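Local coordinates for envelope glycoprotein (Thogoto virus, PDB 5XEA) that probably attaches the virus to its host-cell receptor and later drives fusion of the viral and host membranes, at residues 32-37 with 241-246; 153-158 with 237-242. All coordinates share one frame; numbering follows the deposited sequence.

Interaction 1 of 2, residues 32-37 with 241-246. With NAG (2-acetamido-2-deoxy-beta-D-glucopyranose), chain F.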
loop_
_atom_site.group_PDB
_atom_site.type_symbol
_atom_site.label_atom_id
_atom_site.label_comp_id
_atom_site.label_asym_id
_atom_site.label_seq_id
_atom_site.Cartn_x
_atom_site.Cartn_y
_atom_site.Cartn_z
ATOM N N ARG B 32 2.810 -15.882 -24.282
ATOM C CA ARG B 32 2.118 -15.476 -23.075
ATOM C C ARG B 32 1.098 -16.538 -22.696
ATOM O O ARG B 32 0.344 -17.015 -23.550
ATOM C CB ARG B 32 1.428 -14.134 -23.266
ATOM C CG ARG B 32 0.828 -13.611 -21.995
ATOM C CD ARG B 32 0.167 -12.299 -22.224
ATOM N NE ARG B 32 -1.096 -12.473 -22.911
ATOM C CZ ARG B 32 -1.741 -11.483 -23.507
ATOM N NH1 ARG B 32 -1.222 -10.263 -23.502
ATOM N NH2 ARG B 32 -2.895 -11.712 -24.115
ATOM N N TYR B 33 1.072 -16.893 -21.417
ATOM C CA TYR B 33 0.094 -17.821 -20.861
ATOM C C TYR B 33 -0.756 -17.077 -19.841
ATOM O O TYR B 33 -0.223 -16.544 -18.863
ATOM C CB TYR B 33 0.781 -19.010 -20.201
ATOM C CG TYR B 33 1.695 -19.796 -21.102
ATOM C CD1 TYR B 33 1.228 -20.910 -21.797
ATOM C CD2 TYR B 33 3.030 -19.442 -21.246
ATOM C CE1 TYR B 33 2.071 -21.645 -22.626
ATOM C CE2 TYR B 33 3.877 -20.169 -22.063
ATOM C CZ TYR B 33 3.393 -21.269 -22.754
ATOM O OH TYR B 33 4.239 -21.990 -23.567
ATOM N N THR B 34 -2.065 -17.026 -20.077
ATOM C CA THR B 34 -3.019 -16.418 -19.162
ATOM C C THR B 34 -4.163 -17.396 -18.904
ATOM O O THR B 34 -4.205 -18.494 -19.464
ATOM C CB THR B 34 -3.567 -15.094 -19.706
ATOM O OG1 THR B 34 -4.230 -15.334 -20.953
ATOM C CG2 THR B 34 -2.447 -14.076 -19.890
ATOM N N THR B 35 -5.105 -16.980 -18.058
ATOM C CA THR B 35 -6.206 -17.830 -17.632
ATOM C C THR B 35 -7.544 -17.205 -18.012
ATOM O O THR B 35 -7.677 -15.982 -18.142
ATOM C CB THR B 35 -6.178 -18.098 -16.102
ATOM O OG1 THR B 35 -6.072 -16.862 -15.387
ATOM C CG2 THR B 35 -5.009 -18.992 -15.725
ATOM N N SER B 36 -8.538 -18.084 -18.173
ATOM C CA SER B 36 -9.900 -17.647 -18.472
ATOM C C SER B 36 -10.469 -16.767 -17.362
ATOM O O SER B 36 -11.116 -15.751 -17.639
ATOM C CB SER B 36 -10.798 -18.866 -18.689
ATOM O OG SER B 36 -10.033 -20.053 -18.874
ATOM N N ALA B 37 -10.249 -17.142 -16.104
ATOM C CA ALA B 37 -10.760 -16.398 -14.960
ATOM C C ALA B 37 -9.614 -15.978 -14.046
ATOM O O ALA B 37 -8.475 -16.430 -14.182
ATOM C CB ALA B 37 -11.791 -17.226 -14.187
ATOM N N GLN B 241 1.917 -12.082 -11.692
ATOM C CA GLN B 241 0.548 -12.351 -11.265
ATOM C C GLN B 241 -0.098 -13.438 -12.115
ATOM O O GLN B 241 0.402 -14.567 -12.149
ATOM C CB GLN B 241 -0.260 -11.048 -11.268
ATOM C CG GLN B 241 0.374 -10.037 -10.284
ATOM C CD GLN B 241 -0.503 -8.863 -9.898
ATOM O OE1 GLN B 241 -1.528 -8.599 -10.522
ATOM N NE2 GLN B 241 -0.100 -8.155 -8.837
ATOM N N TYR B 242 -1.187 -13.112 -12.809
ATOM C CA TYR B 242 -1.967 -14.076 -13.587
ATOM C C TYR B 242 -1.355 -14.448 -14.936
ATOM O O TYR B 242 -2.020 -15.148 -15.703
ATOM C CB TYR B 242 -3.380 -13.540 -13.849
ATOM C CG TYR B 242 -4.135 -13.163 -12.613
ATOM C CD1 TYR B 242 -4.604 -14.140 -11.729
ATOM C CD2 TYR B 242 -4.398 -11.831 -12.327
ATOM C CE1 TYR B 242 -5.314 -13.790 -10.572
ATOM C CE2 TYR B 242 -5.100 -11.470 -11.190
ATOM C CZ TYR B 242 -5.554 -12.447 -10.316
ATOM O OH TYR B 242 -6.249 -12.053 -9.199
ATOM N N ALA B 243 -0.149 -13.995 -15.276
ATOM C CA ALA B 243 0.411 -14.224 -16.605
ATOM C C ALA B 243 1.837 -14.742 -16.501
ATOM O O ALA B 243 2.615 -14.282 -15.654
ATOM C CB ALA B 243 0.401 -12.943 -17.446
ATOM N N CYS B 244 2.175 -15.710 -17.348
ATOM C CA CYS B 244 3.558 -16.119 -17.533
ATOM C C CYS B 244 3.993 -15.811 -18.957
ATOM O O CYS B 244 3.192 -15.857 -19.894
ATOM C CB CYS B 244 3.770 -17.596 -17.242
ATOM S SG CYS B 244 3.684 -17.986 -15.468
ATOM N N TYR B 245 5.274 -15.500 -19.107
ATOM C CA TYR B 245 5.849 -15.119 -20.384
ATOM C C TYR B 245 7.073 -15.972 -20.665
ATOM O O TYR B 245 7.798 -16.378 -19.749
ATOM C CB TYR B 245 6.240 -13.633 -20.419
ATOM C CG TYR B 245 5.080 -12.696 -20.204
ATOM C CD1 TYR B 245 4.373 -12.176 -21.275
ATOM C CD2 TYR B 245 4.684 -12.338 -18.919
ATOM C CE1 TYR B 245 3.304 -11.322 -21.075
ATOM C CE2 TYR B 245 3.618 -11.480 -18.714
ATOM C CZ TYR B 245 2.937 -10.979 -19.793
ATOM O OH TYR B 245 1.880 -10.134 -19.592
ATOM N N ASN B 246 7.279 -16.260 -21.949
ATOM C CA ASN B 246 8.512 -16.869 -22.437
ATOM C C ASN B 246 8.989 -15.983 -23.587
ATOM O O ASN B 246 8.433 -16.031 -24.690
ATOM C CB ASN B 246 8.300 -18.312 -22.878
ATOM C CG ASN B 246 9.591 -18.993 -23.266
ATOM O OD1 ASN B 246 10.640 -18.740 -22.679
ATOM N ND2 ASN B 246 9.522 -19.862 -24.262
HETATM C C1 NAG F . 10.685 -20.567 -24.730
HETATM C C2 NAG F . 10.523 -22.080 -24.586
HETATM C C3 NAG F . 11.716 -22.803 -25.199
HETATM C C4 NAG F . 11.937 -22.351 -26.639
HETATM C C5 NAG F . 12.039 -20.828 -26.697
HETATM C C6 NAG F . 12.113 -20.298 -28.109
HETATM C C7 NAG F . 9.395 -23.279 -22.767
HETATM C C8 NAG F . 9.395 -23.587 -21.301
HETATM N N2 NAG F . 10.366 -22.466 -23.193
HETATM O O3 NAG F . 11.460 -24.202 -25.125
HETATM O O4 NAG F . 13.144 -22.888 -27.166
HETATM O O5 NAG F . 10.879 -20.236 -26.100
HETATM O O6 NAG F . 10.849 -20.376 -28.754
HETATM O O7 NAG F . 8.550 -23.738 -23.529
#
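Arg32 lays the aliphatic part of its side chain beside the Tyr245 ring, across two neighbouring strands of an antiparallel sheet. The strand axes of 32-35 and 243-246 come within 4.7 Å at 166°, and the pairing confirms the register: Arg32 and Tyr245 form a non-hydrogen-bonded pair, Tyr33 and Cys244 a hydrogen-bonded one. In the latter, Tyr33 N gives to Cys244 O at 2.8 Å and Cys244 N returns a bond to Tyr33 O at 3.0 Å. Arg32 CG, anti to the backbone N (chi1 -174°), starts the chain alongside Tyr245; the two side chains point the same way, and Arg32 CD meets Tyr245 CE1 obliquely at 3.5 Å. The guanidinium plane is 80° from the ring plane, and CG and CD do the touching. The charge is paired with Glu200 and Asp226, and Asp226 OD2 also accepts the Tyr245 hydroxyl. On the Arg32 and Tyr245 side, Thr34 CG2 touches Ala243 CB at 3.9 Å. On the reverse face, Tyr33 CB and Cys244 CB lie 4.4 Å apart, facing strands 133-156 and 159-165, where Cys244 meets Leu153 and Trp155 and both residues meet Val160. Asn246 carries the sugar through its ND2-to-C1 bond of 1.4 Å.

Interaction 2 of 2, residues 153-158 with 237-242. With NAG (2-acetamido-2-deoxy-beta-D-glucopyranose), chain F.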
loop_
_atom_site.group_PDB
_atom_site.type_symbol
_atom_site.label_atom_id
_atom_site.label_comp_id
_atom_site.label_asym_id
_atom_site.label_seq_id
_atom_site.Cartn_x
_atom_site.Cartn_y
_atom_site.Cartn_z
ATOM N N LEU B 153 0.227 -17.342 -11.602
ATOM C CA LEU B 153 0.816 -18.383 -12.431
ATOM C C LEU B 153 2.317 -18.399 -12.196
ATOM O O LEU B 153 2.898 -17.420 -11.733
ATOM C CB LEU B 153 0.514 -18.166 -13.918
ATOM C CG LEU B 153 -0.919 -18.343 -14.430
ATOM C CD1 LEU B 153 -0.929 -18.175 -15.964
ATOM C CD2 LEU B 153 -1.523 -19.679 -14.001
ATOM N N GLN B 154 2.947 -19.521 -12.523
ATOM C CA GLN B 154 4.355 -19.679 -12.195
ATOM C C GLN B 154 4.965 -20.757 -13.074
ATOM O O GLN B 154 4.337 -21.789 -13.334
ATOM C CB GLN B 154 4.530 -20.031 -10.709
ATOM C CG GLN B 154 5.974 -20.192 -10.272
ATOM C CD GLN B 154 6.122 -20.291 -8.755
ATOM O OE1 GLN B 154 5.539 -19.500 -8.002
ATOM N NE2 GLN B 154 6.904 -21.266 -8.300
ATOM N N TRP B 155 6.193 -20.513 -13.519
ATOM C CA TRP B 155 6.953 -21.503 -14.265
ATOM C C TRP B 155 7.535 -22.519 -13.300
ATOM O O TRP B 155 8.280 -22.147 -12.389
ATOM C CB TRP B 155 8.088 -20.854 -15.047
ATOM C CG TRP B 155 7.700 -20.106 -16.272
ATOM C CD1 TRP B 155 7.640 -18.765 -16.407
ATOM C CD2 TRP B 155 7.388 -20.654 -17.559
ATOM N NE1 TRP B 155 7.279 -18.429 -17.680
ATOM C CE2 TRP B 155 7.121 -19.574 -18.413
ATOM C CE3 TRP B 155 7.298 -21.957 -18.066
ATOM C CZ2 TRP B 155 6.774 -19.746 -19.762
ATOM C CZ3 TRP B 155 6.946 -22.128 -19.398
ATOM C CH2 TRP B 155 6.686 -21.029 -20.228
ATOM N N VAL B 156 7.224 -23.797 -13.511
ATOM C CA VAL B 156 7.825 -24.896 -12.755
ATOM C C VAL B 156 8.385 -25.899 -13.755
ATOM O O VAL B 156 7.618 -26.568 -14.459
ATOM C CB VAL B 156 6.826 -25.578 -11.810
ATOM C CG1 VAL B 156 7.520 -26.691 -11.040
ATOM C CG2 VAL B 156 6.224 -24.570 -10.850
ATOM N N LYS B 157 9.712 -26.003 -13.814
ATOM C CA LYS B 157 10.423 -26.936 -14.693
ATOM C C LYS B 157 9.840 -26.922 -16.108
ATOM O O LYS B 157 9.390 -27.937 -16.645
ATOM C CB LYS B 157 10.429 -28.349 -14.096
ATOM C CG LYS B 157 11.623 -28.602 -13.182
ATOM C CD LYS B 157 11.579 -29.968 -12.503
ATOM C CE LYS B 157 11.059 -29.864 -11.072
ATOM N NZ LYS B 157 11.852 -30.698 -10.118
ATOM N N ASN B 158 9.827 -25.719 -16.689
ATOM C CA ASN B 158 9.488 -25.458 -18.086
ATOM C C ASN B 158 8.007 -25.633 -18.399
ATOM O O ASN B 158 7.641 -25.744 -19.576
ATOM C CB ASN B 158 10.331 -26.324 -19.028
ATOM C CG ASN B 158 11.805 -26.252 -18.707
ATOM O OD1 ASN B 158 12.374 -25.166 -18.618
ATOM N ND2 ASN B 158 12.430 -27.409 -18.503
ATOM N N GLN B 237 12.255 -16.270 -19.008
ATOM C CA GLN B 237 11.113 -17.078 -18.610
ATOM C C GLN B 237 10.597 -16.503 -17.294
ATOM O O GLN B 237 11.258 -16.616 -16.256
ATOM C CB GLN B 237 11.545 -18.533 -18.469
ATOM C CG GLN B 237 10.441 -19.532 -18.393
ATOM C CD GLN B 237 10.940 -20.922 -18.700
ATOM O OE1 GLN B 237 11.277 -21.228 -19.844
ATOM N NE2 GLN B 237 11.021 -21.767 -17.677
ATOM N N PHE B 238 9.410 -15.910 -17.332
ATOM C CA PHE B 238 9.055 -14.879 -16.372
ATOM C C PHE B 238 7.550 -14.890 -16.138
ATOM O O PHE B 238 6.775 -15.114 -17.069
ATOM C CB PHE B 238 9.537 -13.517 -16.914
ATOM C CG PHE B 238 9.229 -12.360 -16.027
ATOM C CD1 PHE B 238 10.009 -12.098 -14.908
ATOM C CD2 PHE B 238 8.168 -11.522 -16.316
ATOM C CE1 PHE B 238 9.723 -11.026 -14.070
ATOM C CE2 PHE B 238 7.874 -10.449 -15.490
ATOM C CZ PHE B 238 8.653 -10.202 -14.358
ATOM N N CYS B 239 7.132 -14.654 -14.896
ATOM C CA CYS B 239 5.710 -14.562 -14.600
ATOM C C CYS B 239 5.423 -13.286 -13.825
ATOM O O CYS B 239 6.271 -12.783 -13.080
ATOM C CB CYS B 239 5.195 -15.792 -13.816
ATOM S SG CYS B 239 5.461 -17.391 -14.652
ATOM N N HIS B 240 4.223 -12.750 -14.036
ATOM C CA HIS B 240 3.728 -11.631 -13.249
ATOM C C HIS B 240 2.252 -11.872 -12.971
ATOM O O HIS B 240 1.439 -11.868 -13.898
ATOM C CB HIS B 240 3.944 -10.287 -13.947
ATOM C CG HIS B 240 3.453 -9.131 -13.144
ATOM N ND1 HIS B 240 2.241 -8.522 -13.384
ATOM C CD2 HIS B 240 3.985 -8.506 -12.069
ATOM C CE1 HIS B 240 2.055 -7.553 -12.505
ATOM N NE2 HIS B 240 3.096 -7.528 -11.690
ATOM N N GLN B 241 1.917 -12.082 -11.692
ATOM C CA GLN B 241 0.548 -12.351 -11.265
ATOM C C GLN B 241 -0.098 -13.438 -12.115
ATOM O O GLN B 241 0.402 -14.567 -12.149
ATOM C CB GLN B 241 -0.260 -11.048 -11.268
ATOM C CG GLN B 241 0.374 -10.037 -10.284
ATOM C CD GLN B 241 -0.503 -8.863 -9.898
ATOM O OE1 GLN B 241 -1.528 -8.599 -10.522
ATOM N NE2 GLN B 241 -0.100 -8.155 -8.837
ATOM N N TYR B 242 -1.187 -13.112 -12.809
ATOM C CA TYR B 242 -1.967 -14.076 -13.587
ATOM C C TYR B 242 -1.355 -14.448 -14.936
ATOM O O TYR B 242 -2.020 -15.148 -15.703
ATOM C CB TYR B 242 -3.380 -13.540 -13.849
ATOM C CG TYR B 242 -4.135 -13.163 -12.613
ATOM C CD1 TYR B 242 -4.604 -14.140 -11.729
ATOM C CD2 TYR B 242 -4.398 -11.831 -12.327
ATOM C CE1 TYR B 242 -5.314 -13.790 -10.572
ATOM C CE2 TYR B 242 -5.100 -11.470 -11.190
ATOM C CZ TYR B 242 -5.554 -12.447 -10.316
ATOM O OH TYR B 242 -6.249 -12.053 -9.199
HETATM C C1 NAG F . 10.685 -20.567 -24.730
HETATM C C2 NAG F . 10.523 -22.080 -24.586
HETATM C C3 NAG F . 11.716 -22.803 -25.199
HETATM C C4 NAG F . 11.937 -22.351 -26.639
HETATM C C5 NAG F . 12.039 -20.828 -26.697
HETATM C C6 NAG F . 12.113 -20.298 -28.109
HETATM C C7 NAG F . 9.395 -23.279 -22.767
HETATM C C8 NAG F . 9.395 -23.587 -21.301
HETATM N N2 NAG F . 10.366 -22.466 -23.193
HETATM O O3 NAG F . 11.460 -24.202 -25.125
HETATM O O4 NAG F . 13.144 -22.888 -27.166
HETATM O O5 NAG F . 10.879 -20.236 -26.100
HETATM O O6 NAG F . 10.849 -20.376 -28.754
HETATM O O7 NAG F . 8.550 -23.738 -23.529
#
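A disulfide-linked hairpin packs here against the end of a strand from a second sheet, with Trp155 and Gln237 meeting beside an N-linked glycan. The axes of strands 153-156 and 237-240 are 6.5 Å apart at 157°, roughly antiparallel but too distant for regular ladder pairing. Side chains therefore carry most of the contact. Gln237 CG, anti to the backbone N (chi1 -166°), lies over one face of the indole in a CH-pi contact; the side chain is extended beyond it and crosses Trp155 at about a right angle. The carboxamide continues across the benzo part, where Gln237 NE2 is 3.7 Å from Trp155 CE3, with its plane turned 30° from the ring.

Cys239 SG approaches the same indole obliquely, 3.9 Å from the centroid of the five-membered ring, a sulfur-aromatic contact. The indole N-H points into the backbone of the hairpin: its main acceptor is Tyr245 O, and the bond from Trp155 NE1 to Phe238 O, at 3.4 Å, is weak. At the far end of the ring, Trp155 CZ3 touches the acetamido methyl C8 of the sugar at 3.4 Å. Asn158 O and Gln237 OE1 also border that methyl, at 3.3 Å and 3.4 Å from C8 respectively.

One firm backbone bond joins the segments where the hairpin turns: Leu153 N gives to Gln241 O at 2.8 Å. Gln241 and Tyr242 have the backbone angles of a type II' turn, and Leu153 CD1 packs against Tyr242 O. Strand 237-240, outermost in its sheet within this chain, pairs with 243-247, and the end of strand 133-156 packs over the face of both, Leu153 and Trp155 also touching Cys244. Strand 159-165, which pairs with 133-156, contributes Val160 against Leu153 and Trp155.

From the N terminus, strand 24-35 comes first and strand 133-156 follows in the branched sheet. Both meet the hairpin 237-247, on which the two contacts end. Interaction 1 closes a loop of 203 residues and interaction 2 a shorter one of 78; the loop of interaction 2 is nested inside that of interaction 1, and the closing segments overlap at Gln241 and Tyr242. Interaction 1 joins strand 243-247 to strand 24-35, whereas interaction 2 packs the hairpin at that sheet's margin against the end of strand 133-156 in the branched sheet. Their centres are 8 Å apart, bridged by the Cys239-Cys244 disulfide, and both reach the sugar borne by Asn246.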